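Local coordinates for protein similar to yteR (Bacilus subtilis) (Clostridium acetobutylicum, PDB 4WU0) that probably hydrolyses unsaturated rhamnogalacturonan fragments of pectin, as a glycoside hydrolase of family GH105 related to YteR, at residues G66-N78 with K113-H125. Sequence-based numbering, arbitrary orientation.
Sequences GYKLEEYNIDHLN and KENVFWHKNIYPH
Ile-74 lays its CG2 methyl against the imidazole of His-119, with CG2 3.4 Å from ND1. The two side chains run nearly perpendicular. The other branch of Ile-74 runs toward Phe-117. Its CG1 is anti to the backbone N (chi1 -155°), and Ile-74 CD1 ends 3.7 Å from Phe-117 CD2. The backbone joins at the same place. Ile-74 N donates to His-119 O at 2.9 Å. Asn-121 N donates to Tyr-72 O at 3.0 Å. These two bonds flank a single beta bridge, in which Asn-73 and Lys-120 form a non-hydrogen-bonded antiparallel pair.

The fold is the (alpha/alpha)6 barrel of the six-hairpin glycosidases, as in other GH88 and GH105 enzymes. Segment 66-78 belongs to the loop between helices 44-54 and 80-90; segment 113-125 belongs to the loop from helix 93-108 to strand 126-128. Helix 129-146 meets Asp-75 and Leu-77, and helix 93-108 meets Tyr-72.

Lys-120 runs alongside Asn-73 in the same direction. Its chain is straight from CG on, and Lys-120 CE passes 3.4 Å from Asn-73 OD1. That oxygen accepts from Asp-75 N, closing an Asx turn. Lys-120 NZ stays 4.0 Å from Asp-75 OD2, too far for a salt bridge. One water joins Asn-73 ND2, Asp-75 OD2 and Lys-120 NZ. A second links Asp-75 OD2 to His-119 NE2, lying in the imidazole plane at its edge. Further along, a water bridges Glu-70 O and Asn-121 ND2, and another bridges Glu-71 O and Ile-122 N.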
loop_
_atom_site.group_PDB
_atom_site.type_symbol
_atom_site.label_atom_id
_atom_site.label_comp_id
_atom_site.label_asym_id
_atom_site.label_seq_id
_atom_site.Cartn_x
_atom_site.Cartn_y
_atom_site.Cartn_z
ATOM N N GLY A 66 17.332 3.044 -12.039
ATOM C CA GLY A 66 16.102 2.321 -12.319
ATOM C C GLY A 66 14.857 3.192 -12.326
ATOM O O GLY A 66 13.754 2.701 -12.535
ATOM N N TYR A 67 15.049 4.487 -12.119
ATOM C CA TYR A 67 13.962 5.466 -12.131
ATOM C C TYR A 67 14.063 6.328 -13.369
ATOM O O TYR A 67 15.146 6.792 -13.698
ATOM C CB TYR A 67 14.075 6.344 -10.899
ATOM C CG TYR A 67 13.111 7.507 -10.887
ATOM C CD1 TYR A 67 11.741 7.292 -10.831
ATOM C CD2 TYR A 67 13.569 8.810 -10.942
ATOM C CE1 TYR A 67 10.854 8.348 -10.811
ATOM C CE2 TYR A 67 12.697 9.880 -10.929
ATOM C CZ TYR A 67 11.335 9.651 -10.862
ATOM O OH TYR A 67 10.472 10.729 -10.862
ATOM N N LYS A 68 12.952 6.544 -14.069
ATOM C CA LYS A 68 12.938 7.538 -15.148
ATOM C C LYS A 68 11.665 8.344 -14.995
ATOM O O LYS A 68 10.555 7.830 -15.118
ATOM C CB LYS A 68 13.039 6.908 -16.538
ATOM C CG LYS A 68 13.209 7.938 -17.666
ATOM C CD LYS A 68 13.535 7.257 -19.004
ATOM C CE LYS A 68 13.307 8.186 -20.189
ATOM N NZ LYS A 68 13.610 7.512 -21.489
ATOM N N LEU A 69 11.856 9.604 -14.656
ATOM C CA LEU A 69 10.766 10.514 -14.385
ATOM C C LEU A 69 9.766 10.564 -15.532
ATOM O O LEU A 69 8.550 10.561 -15.304
ATOM C CB LEU A 69 11.349 11.898 -14.119
ATOM C CG LEU A 69 10.354 13.002 -13.786
ATOM C CD1 LEU A 69 11.001 14.000 -12.846
ATOM C CD2 LEU A 69 9.904 13.681 -15.053
ATOM N N GLU A 70 10.279 10.626 -16.760
ATOM C CA GLU A 70 9.444 10.792 -17.933
ATOM C C GLU A 70 8.529 9.602 -18.253
ATOM O O GLU A 70 7.674 9.710 -19.127
ATOM C CB GLU A 70 10.312 11.138 -19.154
ATOM C CG GLU A 70 10.931 12.530 -19.085
ATOM C CD GLU A 70 12.142 12.622 -18.159
ATOM O OE1 GLU A 70 12.665 11.571 -17.710
ATOM O OE2 GLU A 70 12.576 13.763 -17.888
ATOM N N GLU A 71 8.678 8.488 -17.552
ATOM C CA GLU A 71 7.715 7.403 -17.698
ATOM C C GLU A 71 6.397 7.734 -17.011
ATOM O O GLU A 71 5.377 7.118 -17.309
ATOM C CB GLU A 71 8.288 6.098 -17.137
ATOM C CG GLU A 71 9.339 5.531 -18.084
ATOM C CD GLU A 71 10.074 4.329 -17.536
ATOM O OE1 GLU A 71 9.790 3.912 -16.384
ATOM O OE2 GLU A 71 10.945 3.811 -18.279
ATOM N N TYR A 72 6.442 8.684 -16.080
ATOM C CA TYR A 72 5.280 9.098 -15.292
ATOM C C TYR A 72 4.524 7.859 -14.770
ATOM O O TYR A 72 3.346 7.661 -15.031
ATOM C CB TYR A 72 4.398 10.080 -16.089
ATOM C CG TYR A 72 5.066 11.441 -16.190
ATOM C CD1 TYR A 72 5.233 12.218 -15.059
ATOM C CD2 TYR A 72 5.580 11.914 -17.387
ATOM C CE1 TYR A 72 5.855 13.432 -15.109
ATOM C CE2 TYR A 72 6.214 13.141 -17.452
ATOM C CZ TYR A 72 6.348 13.891 -16.304
ATOM O OH TYR A 72 6.980 15.109 -16.361
ATOM N N ASN A 73 5.253 7.046 -14.020
ATOM C CA ASN A 73 4.738 5.829 -13.402
ATOM C C ASN A 73 4.504 6.145 -11.931
ATOM O O ASN A 73 5.454 6.434 -11.213
ATOM C CB ASN A 73 5.772 4.702 -13.563
ATOM C CG ASN A 73 5.331 3.385 -12.950
ATOM O OD1 ASN A 73 4.440 3.336 -12.095
ATOM N ND2 ASN A 73 5.990 2.296 -13.363
ATOM N N ILE A 74 3.252 6.147 -11.470
ATOM C CA ILE A 74 2.995 6.557 -10.097
ATOM C C ILE A 74 3.671 5.626 -9.075
ATOM O O ILE A 74 4.023 6.075 -7.973
ATOM C CB ILE A 74 1.472 6.701 -9.806
ATOM C CG1 ILE A 74 1.209 7.672 -8.661
ATOM C CG2 ILE A 74 0.821 5.356 -9.524
ATOM C CD1 ILE A 74 1.384 9.107 -9.041
ATOM N N ASP A 75 3.867 4.367 -9.445
ATOM C CA ASP A 75 4.520 3.380 -8.566
ATOM C C ASP A 75 5.895 3.844 -8.162
ATOM O O ASP A 75 6.365 3.516 -7.064
ATOM C CB ASP A 75 4.693 2.003 -9.211
ATOM C CG ASP A 75 3.404 1.255 -9.393
ATOM O OD1 ASP A 75 2.395 1.592 -8.751
ATOM O OD2 ASP A 75 3.396 0.310 -10.197
ATOM N N HIS A 76 6.560 4.578 -9.053
ATOM C CA HIS A 76 7.936 5.013 -8.824
ATOM C C HIS A 76 8.095 6.057 -7.726
ATOM O O HIS A 76 9.223 6.351 -7.335
ATOM C CB HIS A 76 8.530 5.574 -10.112
ATOM C CG HIS A 76 8.922 4.522 -11.085
ATOM N ND1 HIS A 76 8.720 3.183 -10.844
ATOM C CD2 HIS A 76 9.528 4.599 -12.291
ATOM C CE1 HIS A 76 9.181 2.480 -11.865
ATOM N NE2 HIS A 76 9.676 3.316 -12.752
ATOM N N LEU A 77 6.994 6.598 -7.204
ATOM C CA LEU A 77 7.052 7.540 -6.090
ATOM C C LEU A 77 7.082 6.875 -4.717
ATOM O O LEU A 77 7.497 7.486 -3.739
ATOM C CB LEU A 77 5.887 8.531 -6.155
ATOM C CG LEU A 77 5.860 9.355 -7.440
ATOM C CD1 LEU A 77 4.686 10.313 -7.388
ATOM C CD2 LEU A 77 7.152 10.127 -7.678
ATOM N N ASN A 78 6.632 5.634 -4.625
ATOM C CA ASN A 78 6.457 5.050 -3.303
ATOM C C ASN A 78 7.744 4.995 -2.480
ATOM O O ASN A 78 7.719 5.195 -1.272
ATOM C CB ASN A 78 5.894 3.652 -3.368
ATOM C CG ASN A 78 5.389 3.204 -2.008
ATOM O OD1 ASN A 78 4.502 3.833 -1.446
ATOM N ND2 ASN A 78 5.986 2.173 -1.446
ATOM N N LYS A 113 -9.599 14.453 -15.697
ATOM C CA LYS A 113 -10.371 15.689 -15.801
ATOM C C LYS A 113 -10.672 16.278 -14.415
ATOM O O LYS A 113 -10.869 17.494 -14.271
ATOM C CB LYS A 113 -11.662 15.452 -16.596
ATOM C CG LYS A 113 -12.717 14.674 -15.842
ATOM C CD LYS A 113 -14.030 14.452 -16.633
ATOM C CE LYS A 113 -13.831 13.722 -17.957
ATOM N NZ LYS A 113 -15.127 13.217 -18.515
ATOM N N GLU A 114 -10.701 15.415 -13.403
ATOM C CA GLU A 114 -10.922 15.830 -12.013
ATOM C C GLU A 114 -9.631 15.915 -11.198
ATOM O O GLU A 114 -9.656 15.873 -9.960
ATOM C CB GLU A 114 -11.897 14.875 -11.340
ATOM C CG GLU A 114 -13.233 14.805 -12.034
ATOM C CD GLU A 114 -14.102 13.700 -11.494
ATOM O OE1 GLU A 114 -13.701 12.522 -11.646
ATOM O OE2 GLU A 114 -15.171 14.022 -10.928
ATOM N N ASN A 115 -8.506 16.023 -11.896
ATOM C CA ASN A 115 -7.210 16.311 -11.276
ATOM C C ASN A 115 -6.610 15.207 -10.428
ATOM O O ASN A 115 -5.788 15.467 -9.540
ATOM C CB ASN A 115 -7.253 17.644 -10.505
ATOM C CG ASN A 115 -6.932 18.818 -11.399
ATOM O OD1 ASN A 115 -5.921 18.804 -12.101
ATOM N ND2 ASN A 115 -7.818 19.819 -11.425
ATOM N N VAL A 116 -6.958 13.960 -10.737
ATOM C CA VAL A 116 -6.332 12.811 -10.092
ATOM C C VAL A 116 -5.197 12.302 -10.976
ATOM O O VAL A 116 -5.342 12.220 -12.194
ATOM C CB VAL A 116 -7.353 11.684 -9.851
ATOM C CG1 VAL A 116 -6.726 10.523 -9.142
ATOM C CG2 VAL A 116 -8.569 12.228 -9.084
ATOM N N PHE A 117 -4.059 11.981 -10.384
ATOM C CA PHE A 117 -2.951 11.405 -11.151
ATOM C C PHE A 117 -3.405 10.157 -11.941
ATOM O O PHE A 117 -4.001 9.224 -11.377
ATOM C CB PHE A 117 -1.831 10.948 -10.212
ATOM C CG PHE A 117 -1.188 12.049 -9.393
ATOM C CD1 PHE A 117 -0.780 13.241 -9.975
ATOM C CD2 PHE A 117 -0.943 11.851 -8.045
ATOM C CE1 PHE A 117 -0.163 14.233 -9.206
ATOM C CE2 PHE A 117 -0.324 12.817 -7.276
ATOM C CZ PHE A 117 0.065 14.011 -7.857
ATOM N N TRP A 118 -3.074 10.116 -13.218
ATOM C CA TRP A 118 -3.107 8.868 -13.960
ATOM C C TRP A 118 -2.188 7.846 -13.276
ATOM O O TRP A 118 -1.118 8.179 -12.777
ATOM C CB TRP A 118 -2.552 9.042 -15.367
ATOM C CG TRP A 118 -3.351 9.867 -16.307
ATOM C CD1 TRP A 118 -4.547 10.493 -16.066
ATOM C CD2 TRP A 118 -3.024 10.139 -17.672
ATOM N NE1 TRP A 118 -4.976 11.141 -17.202
ATOM C CE2 TRP A 118 -4.049 10.957 -18.197
ATOM C CE3 TRP A 118 -1.947 9.789 -18.496
ATOM C CZ2 TRP A 118 -4.047 11.398 -19.514
ATOM C CZ3 TRP A 118 -1.936 10.240 -19.805
ATOM C CH2 TRP A 118 -2.977 11.042 -20.301
ATOM N N HIS A 119 -2.599 6.593 -13.282
ATOM C CA HIS A 119 -1.780 5.552 -12.685
ATOM C C HIS A 119 -0.370 5.490 -13.336
ATOM O O HIS A 119 0.661 5.431 -12.629
ATOM C CB HIS A 119 -2.481 4.210 -12.790
ATOM C CG HIS A 119 -1.830 3.177 -11.945
ATOM N ND1 HIS A 119 -1.729 3.326 -10.577
ATOM C CD2 HIS A 119 -1.180 2.034 -12.258
ATOM C CE1 HIS A 119 -1.050 2.307 -10.083
ATOM N NE2 HIS A 119 -0.710 1.510 -11.082
ATOM N N LYS A 120 -0.314 5.508 -14.667
ATOM C CA LYS A 120 0.948 5.608 -15.386
ATOM C C LYS A 120 0.677 6.290 -16.720
ATOM O O LYS A 120 -0.459 6.297 -17.205
ATOM C CB LYS A 120 1.580 4.244 -15.710
ATOM C CG LYS A 120 1.784 3.307 -14.526
ATOM C CD LYS A 120 2.522 2.031 -14.946
ATOM C CE LYS A 120 2.640 1.062 -13.781
ATOM N NZ LYS A 120 3.372 -0.155 -14.190
ATOM N N ASN A 121 1.716 6.820 -17.345
ATOM C CA ASN A 121 1.561 7.361 -18.699
ATOM C C ASN A 121 0.980 6.315 -19.662
ATOM O O ASN A 121 0.196 6.667 -20.566
ATOM C CB ASN A 121 2.908 7.881 -19.231
ATOM C CG ASN A 121 2.818 9.268 -19.849
ATOM O OD1 ASN A 121 1.833 9.996 -19.688
ATOM N ND2 ASN A 121 3.873 9.651 -20.550
ATOM N N ILE A 122 1.323 5.037 -19.463
ATOM C CA ILE A 122 0.826 3.977 -20.353
ATOM C C ILE A 122 -0.612 3.572 -20.036
ATOM O O ILE A 122 -1.208 2.765 -20.767
ATOM C CB ILE A 122 1.699 2.689 -20.334
ATOM C CG1 ILE A 122 1.780 2.118 -18.921
ATOM C CG2 ILE A 122 3.075 2.951 -20.946
ATOM C CD1 ILE A 122 2.390 0.736 -18.886
ATOM N N TYR A 123 -1.163 4.153 -18.971
ATOM C CA TYR A 123 -2.556 3.924 -18.575
ATOM C C TYR A 123 -3.338 5.235 -18.541
ATOM O O TYR A 123 -3.825 5.688 -17.496
ATOM C CB TYR A 123 -2.615 3.220 -17.219
ATOM C CG TYR A 123 -1.972 1.849 -17.209
ATOM C CD1 TYR A 123 -2.295 0.901 -18.177
ATOM C CD2 TYR A 123 -1.036 1.514 -16.255
ATOM C CE1 TYR A 123 -1.698 -0.357 -18.182
ATOM C CE2 TYR A 123 -0.421 0.255 -16.254
ATOM C CZ TYR A 123 -0.762 -0.667 -17.217
ATOM O OH TYR A 123 -0.158 -1.905 -17.205
ATOM N N PRO A 124 -3.465 5.861 -19.699
ATOM C CA PRO A 124 -4.069 7.197 -19.710
ATOM C C PRO A 124 -5.499 7.169 -19.227
ATOM O O PRO A 124 -6.228 6.243 -19.563
ATOM C CB PRO A 124 -4.022 7.586 -21.184
ATOM C CG PRO A 124 -3.986 6.302 -21.913
ATOM C CD PRO A 124 -3.174 5.374 -21.055
ATOM N N HIS A 125 -5.870 8.181 -18.445
ATOM C CA HIS A 125 -7.235 8.392 -17.963
ATOM C C HIS A 125 -7.643 7.413 -16.878
ATOM O O HIS A 125 -8.814 7.370 -16.524
ATOM C CB HIS A 125 -8.260 8.332 -19.108
ATOM C CG HIS A 125 -7.805 9.009 -20.361
ATOM N ND1 HIS A 125 -7.538 10.357 -20.423
ATOM C CD2 HIS A 125 -7.536 8.514 -21.589
ATOM C CE1 HIS A 125 -7.137 10.670 -21.645
ATOM N NE2 HIS A 125 -7.135 9.570 -22.372
HETATM O O HOH W 1 6.145 8.142 -20.942
HETATM O O HOH W 2 4.252 4.861 -18.169
HETATM O O HOH W 3 5.290 -0.211 -11.991
HETATM O O HOH W 4 1.155 -0.619 -11.154
#